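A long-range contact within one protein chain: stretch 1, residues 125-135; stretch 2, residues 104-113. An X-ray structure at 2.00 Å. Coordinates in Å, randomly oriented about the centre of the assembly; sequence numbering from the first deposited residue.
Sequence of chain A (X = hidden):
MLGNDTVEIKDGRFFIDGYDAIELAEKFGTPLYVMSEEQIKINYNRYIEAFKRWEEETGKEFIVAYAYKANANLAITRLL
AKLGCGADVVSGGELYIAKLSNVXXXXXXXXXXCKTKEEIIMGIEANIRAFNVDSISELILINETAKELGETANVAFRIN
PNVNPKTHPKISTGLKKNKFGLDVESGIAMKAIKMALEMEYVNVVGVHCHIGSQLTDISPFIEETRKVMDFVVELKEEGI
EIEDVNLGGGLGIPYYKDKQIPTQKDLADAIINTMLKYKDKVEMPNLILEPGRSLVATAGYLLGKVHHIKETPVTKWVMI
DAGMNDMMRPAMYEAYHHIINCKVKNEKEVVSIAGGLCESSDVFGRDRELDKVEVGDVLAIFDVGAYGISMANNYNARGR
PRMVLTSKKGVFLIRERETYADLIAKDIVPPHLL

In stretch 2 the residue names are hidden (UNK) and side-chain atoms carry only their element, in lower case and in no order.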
ATOM      1  N   GLU A 125     -21.018  23.165   4.278  1.00 14.93           N
ATOM      2  CA  GLU A 125     -20.447  24.524   4.193  1.00 17.34           C
ATOM      3  C   GLU A 125     -19.960  24.839   2.748  1.00 18.79           C
ATOM      4  O   GLU A 125     -20.051  25.982   2.273  1.00 18.94           O
ATOM      5  CB  GLU A 125     -19.256  24.649   5.151  1.00 18.75           C
ATOM      6  CG  GLU A 125     -19.594  24.741   6.658  1.00 23.95           C
ATOM      7  CD  GLU A 125     -20.380  26.004   7.043  1.00 26.23           C
ATOM      8  OE1 GLU A 125     -20.185  27.055   6.421  1.00 28.16           O
ATOM      9  OE2 GLU A 125     -21.181  25.944   7.985  1.00 31.57           O
ATOM     10  N   ALA A 126     -19.444  23.833   2.053  1.00 18.72           N
ATOM     11  CA  ALA A 126     -18.983  24.035   0.675  1.00 19.24           C
ATOM     12  C   ALA A 126     -20.132  23.939  -0.326  1.00 20.51           C
ATOM     13  O   ALA A 126     -19.904  24.139  -1.516  1.00 21.87           O
ATOM     14  CB  ALA A 126     -17.935  23.013   0.302  1.00 18.18           C
ATOM     15  N   ASN A 127     -21.325  23.591   0.141  1.00 20.33           N
ATOM     16  CA  ASN A 127     -22.547  23.483  -0.694  1.00 21.26           C
ATOM     17  C   ASN A 127     -22.330  22.598  -1.942  1.00 20.00           C
ATOM     18  O   ASN A 127     -22.630  22.995  -3.102  1.00 18.45           O
ATOM     19  CB  ASN A 127     -23.020  24.911  -1.084  1.00 24.85           C
ATOM     20  CG  ASN A 127     -24.404  24.939  -1.776  1.00 27.61           C
ATOM     21  OD1 ASN A 127     -25.359  24.195  -1.429  1.00 29.28           O
ATOM     22  ND2 ASN A 127     -24.517  25.823  -2.748  1.00 31.29           N
ATOM     23  N   ILE A 128     -21.806  21.396  -1.698  1.00 17.08           N
ATOM     24  CA  ILE A 128     -21.536  20.466  -2.780  1.00 13.94           C
ATOM     25  C   ILE A 128     -22.864  20.084  -3.437  1.00 15.20           C
ATOM     26  O   ILE A 128     -23.952  20.185  -2.824  1.00 16.85           O
ATOM     27  CB  ILE A 128     -20.819  19.209  -2.256  1.00 12.94           C
ATOM     28  CG1 ILE A 128     -21.614  18.551  -1.114  1.00 12.96           C
ATOM     29  CG2 ILE A 128     -19.404  19.575  -1.771  1.00  8.91           C
ATOM     30  CD1 ILE A 128     -20.954  17.184  -0.652  1.00 13.87           C
ATOM     31  N   ARG A 129     -22.791  19.667  -4.681  1.00 12.51           N
ATOM     32  CA  ARG A 129     -23.990  19.227  -5.412  1.00 13.52           C
ATOM     33  C   ARG A 129     -24.777  18.127  -4.645  1.00 14.11           C
ATOM     34  O   ARG A 129     -26.010  18.134  -4.580  1.00 14.00           O
ATOM     35  CB  ARG A 129     -23.562  18.667  -6.771  1.00 14.41           C
ATOM     36  CG  ARG A 129     -24.778  18.500  -7.730  1.00 14.34           C
ATOM     37  CD  ARG A 129     -24.379  17.677  -9.021  1.00 13.55           C
ATOM     38  NE  ARG A 129     -25.550  17.614  -9.895  1.00 10.83           N
ATOM     39  CZ  ARG A 129     -25.936  18.578 -10.733  1.00 16.56           C
ATOM     40  NH1 ARG A 129     -27.046  18.419 -11.460  1.00 14.05           N
ATOM     41  NH2 ARG A 129     -25.197  19.682 -10.891  1.00 14.52           N
ATOM     42  N   ALA A 130     -24.054  17.164  -4.088  1.00 13.10           N
ATOM     43  CA  ALA A 130     -24.700  16.106  -3.315  1.00 13.01           C
ATOM     44  C   ALA A 130     -23.779  15.199  -2.540  1.00 11.60           C
ATOM     45  O   ALA A 130     -22.631  14.969  -2.936  1.00 11.28           O
ATOM     46  CB  ALA A 130     -25.534  15.191  -4.216  1.00 14.64           C
ATOM     47  N   PHE A 131     -24.312  14.684  -1.438  1.00 10.41           N
ATOM     48  CA  PHE A 131     -23.653  13.602  -0.735  1.00 11.55           C
ATOM     49  C   PHE A 131     -24.355  12.359  -1.407  1.00 11.70           C
ATOM     50  O   PHE A 131     -25.613  12.316  -1.477  1.00 12.57           O
ATOM     51  CB  PHE A 131     -24.067  13.578   0.729  1.00 11.85           C
ATOM     52  CG  PHE A 131     -23.444  14.679   1.543  1.00 13.16           C
ATOM     53  CD1 PHE A 131     -22.188  14.513   2.113  1.00 12.09           C
ATOM     54  CD2 PHE A 131     -24.121  15.899   1.712  1.00 12.85           C
ATOM     55  CE1 PHE A 131     -21.605  15.543   2.850  1.00 13.01           C
ATOM     56  CE2 PHE A 131     -23.548  16.965   2.456  1.00 14.70           C
ATOM     57  CZ  PHE A 131     -22.290  16.781   3.027  1.00 13.49           C
ATOM     58  N   ASN A 132     -23.579  11.369  -1.880  1.00 11.34           N
ATOM     59  CA  ASN A 132     -24.185  10.138  -2.402  1.00 10.41           C
ATOM     60  C   ASN A 132     -24.275   9.260  -1.155  1.00 11.83           C
ATOM     61  O   ASN A 132     -23.295   8.637  -0.750  1.00 12.15           O
ATOM     62  CB  ASN A 132     -23.281   9.494  -3.466  1.00 12.13           C
ATOM     63  CG  ASN A 132     -23.195  10.332  -4.756  1.00 12.59           C
ATOM     64  OD1 ASN A 132     -24.081  11.154  -5.043  1.00 11.62           O
ATOM     65  ND2 ASN A 132     -22.139  10.085  -5.572  1.00 12.46           N
ATOM     66  N   VAL A 133     -25.465   9.216  -0.556  1.00 11.50           N
ATOM     67  CA  VAL A 133     -25.718   8.515   0.705  1.00 11.15           C
ATOM     68  C   VAL A 133     -25.563   7.045   0.595  1.00 11.77           C
ATOM     69  O   VAL A 133     -26.160   6.425  -0.274  1.00 11.16           O
ATOM     70  CB  VAL A 133     -27.129   8.809   1.230  1.00 13.24           C
ATOM     71  CG1 VAL A 133     -27.411   7.993   2.502  1.00 15.00           C
ATOM     72  CG2 VAL A 133     -27.254  10.306   1.502  1.00  9.70           C
ATOM     73  N   ASP A 134     -24.796   6.483   1.527  1.00 10.73           N
ATOM     74  CA  ASP A 134     -24.464   5.080   1.457  1.00 11.82           C
ATOM     75  C   ASP A 134     -25.303   4.172   2.341  1.00 11.37           C
ATOM     76  O   ASP A 134     -25.368   2.969   2.102  1.00 11.14           O
ATOM     77  CB  ASP A 134     -22.980   4.918   1.818  1.00 12.93           C
ATOM     78  CG  ASP A 134     -22.542   3.464   1.844  1.00 15.55           C
ATOM     79  OD1 ASP A 134     -22.685   2.790   2.912  1.00 14.77           O
ATOM     80  OD2 ASP A 134     -22.078   2.987   0.771  1.00 14.76           O
ATOM     81  N   SER A 135     -25.907   4.763   3.375  1.00 11.34           N
ATOM     82  CA  SER A 135     -26.672   4.014   4.363  1.00 11.58           C
ATOM     83  C   SER A 135     -27.718   4.901   5.024  1.00 11.45           C
ATOM     84  O   SER A 135     -27.652   6.159   4.949  1.00 10.83           O
ATOM     85  CB  SER A 135     -25.717   3.470   5.454  1.00 10.28           C
ATOM     86  OG  SER A 135     -25.126   4.544   6.160  1.00 12.25           O
ATOM     87  N   UNK A 104     -16.080  23.915  -9.253  1.00 13.28           N
ATOM     88  CA  UNK A 104     -17.360  24.513  -8.822  1.00 14.17           C
ATOM     89  C   UNK A 104     -18.121  23.522  -7.874  1.00 13.79           C
ATOM     90  O   UNK A 104     -18.198  22.303  -8.133  1.00 12.31           O
ATOM     91  c   UNK A 104     -18.120  24.675 -10.145  1.00 16.85           C
ATOM     92  c   UNK A 104     -15.932  23.881 -10.719  1.00 14.53           C
ATOM     93  c   UNK A 104     -17.051  24.752 -11.216  1.00 15.69           C
ATOM     94  N   UNK A 105     -18.687  24.025  -6.795  1.00 12.89           N
ATOM     95  CA  UNK A 105     -19.391  23.178  -5.875  1.00 14.27           C
ATOM     96  C   UNK A 105     -20.533  22.378  -6.507  1.00 14.48           C
ATOM     97  O   UNK A 105     -20.782  21.260  -6.118  1.00 14.21           O
ATOM     98  o   UNK A 105     -18.834  24.229  -3.833  1.00 26.25           O
ATOM     99  c   UNK A 105     -19.922  24.037  -4.721  1.00 18.48           C
ATOM    100  N   UNK A 106     -21.205  22.927  -7.505  1.00 13.94           N
ATOM    101  CA  UNK A 106     -22.280  22.177  -8.115  1.00 16.31           C
ATOM    102  C   UNK A 106     -21.774  21.052  -8.986  1.00 14.88           C
ATOM    103  O   UNK A 106     -22.592  20.394  -9.603  1.00 14.96           O
ATOM    104  n   UNK A 106     -24.884  22.475  -4.606  1.00 34.82           N
ATOM    105  c   UNK A 106     -24.286  23.783  -8.159  1.00 26.82           C
ATOM    106  c   UNK A 106     -24.264  23.239  -5.696  1.00 27.29           C
ATOM    107  c   UNK A 106     -23.200  23.079  -8.955  1.00 19.73           C
ATOM    108  c   UNK A 106     -24.929  22.904  -7.032  1.00 30.79           C
ATOM    109  N   UNK A 107     -20.453  20.882  -9.108  1.00 14.31           N
ATOM    110  CA  UNK A 107     -19.922  19.749  -9.874  1.00 13.51           C
ATOM    111  C   UNK A 107     -19.167  18.817  -8.919  1.00 11.50           C
ATOM    112  O   UNK A 107     -18.317  18.058  -9.340  1.00 11.01           O
ATOM    113  c   UNK A 107     -18.952  20.207 -10.981  1.00 12.37           C
ATOM    114  c   UNK A 107     -19.305  22.060 -14.441  1.00 16.63           C
ATOM    115  c   UNK A 107     -19.642  21.012 -12.091  1.00 14.65           C
ATOM    116  n   UNK A 107     -18.283  22.456 -15.472  1.00 18.77           N
ATOM    117  c   UNK A 107     -18.608  21.453 -13.181  1.00 14.05           C
ATOM    118  N   UNK A 108     -19.463  18.911  -7.633  1.00  9.92           N
ATOM    119  CA  UNK A 108     -18.796  18.033  -6.668  1.00  8.59           C
ATOM    120  C   UNK A 108     -19.799  17.070  -6.028  1.00  9.52           C
ATOM    121  O   UNK A 108     -20.822  17.532  -5.492  1.00  9.41           O
ATOM    122  c   UNK A 108     -18.102  18.872  -5.552  1.00  7.36           C
ATOM    123  c   UNK A 108     -16.244  20.675  -5.151  1.00  9.71           C
ATOM    124  c   UNK A 108     -16.952  19.704  -6.171  1.00  8.98           C
ATOM    125  c   UNK A 108     -17.446  17.929  -4.496  1.00  8.09           C
ATOM    126  N   UNK A 109     -19.513  15.756  -6.091  1.00  9.30           N
ATOM    127  CA  UNK A 109     -20.374  14.771  -5.406  1.00  9.34           C
ATOM    128  C   UNK A 109     -19.457  14.068  -4.407  1.00  9.15           C
ATOM    129  O   UNK A 109     -18.260  13.862  -4.653  1.00  9.55           O
ATOM    130  c   UNK A 109     -21.052  13.709  -6.369  1.00  8.82           C
ATOM    131  c   UNK A 109     -22.149  14.461  -7.252  1.00  7.56           C
ATOM    132  c   UNK A 109     -20.014  13.036  -7.275  1.00 10.60           C
ATOM    133  N   UNK A 110     -20.031  13.726  -3.267  1.00  8.89           N
ATOM    134  CA  UNK A 110     -19.266  13.112  -2.159  1.00 10.82           C
ATOM    135  C   UNK A 110     -19.726  11.659  -1.915  1.00 10.03           C
ATOM    136  O   UNK A 110     -20.869  11.420  -1.535  1.00 10.99           O
ATOM    137  c   UNK A 110     -18.320  14.794   1.188  1.00 13.61           C
ATOM    138  c   UNK A 110     -16.901  12.369   1.430  1.00 14.56           C
ATOM    139  c   UNK A 110     -18.497  13.789   0.223  1.00 12.33           C
ATOM    140  c   UNK A 110     -17.785  12.598   0.348  1.00 12.22           C
ATOM    141  c   UNK A 110     -17.447  14.606   2.264  1.00 13.70           C
ATOM    142  c   UNK A 110     -16.726  13.372   2.397  1.00 14.82           C
ATOM    143  c   UNK A 110     -19.512  13.987  -0.892  1.00 10.67           C
ATOM    144  N   UNK A 111     -18.859  10.695  -2.204  1.00 11.36           N
ATOM    145  CA  UNK A 111     -19.131   9.258  -1.985  1.00 11.31           C
ATOM    146  C   UNK A 111     -18.426   8.804  -0.729  1.00 10.99           C
ATOM    147  O   UNK A 111     -17.484   9.457  -0.272  1.00 10.07           O
ATOM    148  o   UNK A 111     -20.522   8.038  -4.288  1.00 12.93           O
ATOM    149  c   UNK A 111     -18.529   8.417  -3.143  1.00 11.75           C
ATOM    150  n   UNK A 111     -18.849   8.947  -5.498  1.00 12.62           N
ATOM    151  c   UNK A 111     -19.385   8.445  -4.360  1.00 10.68           C
ATOM    152  N   UNK A 112     -18.876   7.685  -0.176  1.00 10.96           N
ATOM    153  CA  UNK A 112     -18.165   7.113   0.954  1.00 11.16           C
ATOM    154  C   UNK A 112     -19.080   6.415   1.907  1.00 10.50           C
ATOM    155  O   UNK A 112     -20.149   6.937   2.163  1.00 12.89           O
ATOM    156  N   UNK A 113     -18.663   5.278   2.453  1.00 11.58           N
ATOM    157  CA  UNK A 113     -19.488   4.518   3.382  1.00 12.10           C
ATOM    158  C   UNK A 113     -19.233   4.850   4.856  1.00 12.98           C
ATOM    159  O   UNK A 113     -19.874   4.273   5.736  1.00 12.74           O
ATOM    160  c   UNK A 113     -17.855   2.583   3.503  1.00 15.05           C
ATOM    161  c   UNK A 113     -19.270   3.018   3.158  1.00 14.07           C
ATOM    162  o   UNK A 113     -16.936   2.748   2.699  1.00 17.56           O
ATOM    163  n   UNK A 113     -17.667   2.041   4.723  1.00 14.81           N
TER
HETATM  164  O   HOH W   1     -21.304   6.962  -1.950  1.00 11.38           O
HETATM  165  O   HOH W   2     -22.612   4.029   5.291  1.00 14.85           O

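Position 104 carries three carbons that close a ring onto its own backbone N and touch nothing on stretch 1; only proline does this. Pro 104 O accepts from the N of position 107 at 2.8 Å and so helps fix the turn.

Position 105 has one carbon and then one oxygen, which lies 2.6 Å from Ala 126 O: serine. Ser 105 OG donates to that carbonyl, just ahead of Asn 127, where the chain leaves its helix with positive phi. Its backbone works too: Ser 105 O takes a weak bond from Arg 129 N at 2.9 Å.

Position 106 shows four carbons in a row ending in a nitrogen that lies 2.8 Å from Asn 127 O, the mark of lysine. Its CB points away, yet the chain curls back, with chi3 off the wells at 98°, and Lys 106 NZ donates to Asn 127 O and, weakly, to Ile 128 O at 3.0 Å. Arg 129 answers in kind, its NH2 donating to Lys 106 O at 3.0 Å, with the oxygen at the edge of the guanidinium.

Position 107 has the same row of four carbons and a terminal nitrogen, but its CB points away from stretch 1 and the chain is extended from chi2 on. Lys 107 finds its polar partner elsewhere in the structure.

Position 108 has four carbons, forked at the first, with one arm two carbons long; the one-carbon arm lies 3.7 Å from Ile 128 CG2. This is isoleucine, and Ile 108 makes that contact through CG2.

Position 109 has one carbon bearing two others, its CB 3.9 Å from Asn 132 ND2: valine. Val 109 pairs with Ala 130 in a parallel bridge, both side chains on the same sheet face.

Position 110 carries one carbon and a ring of six, with no oxygen on it; its CB lies 3.5 Å from Ile 128 CD1, and a ring carbon 3.8 Å from Phe 131 CE1. Hence phenylalanine. Phe 110 shares the other face with Phe 131, the rings near parallel but slid apart.

Position 111 has two carbons, the second holding a nitrogen and an oxygen, the oxygen 2.9 Å from Asn 132 ND2. This is asparagine: Asn 132 ND2 donates to Asn 111 OD1. Water 1 also donates to that oxygen and to Asn 132 O.

Position 112 has no side-chain atoms, so it is glycine. At phi 148° and psi 141° a CB would jam against the preceding carbonyl O. Gly 112 N donates to water 1.

Position 113 repeats two carbons with an oxygen and a nitrogen on the second; its CB sits 3.4 Å from Asp 134 OD1. In Asn 113 the amide end leads away.

The contact works in two parts. At one end, Ser 105 OG and Lys 106 NZ bond to carbonyls of the loop; further along, parallel strands pair, with Phe 110 N donating to Ala 130 O at 2.9 Å and Phe 110 O accepting from Asn 132 N at 2.7 Å. Apolar packing backs this pairing, and the asparagine pair and water 1 extend it beyond the bridges.

Stretch 2 104-113: PSKKIVFNGN
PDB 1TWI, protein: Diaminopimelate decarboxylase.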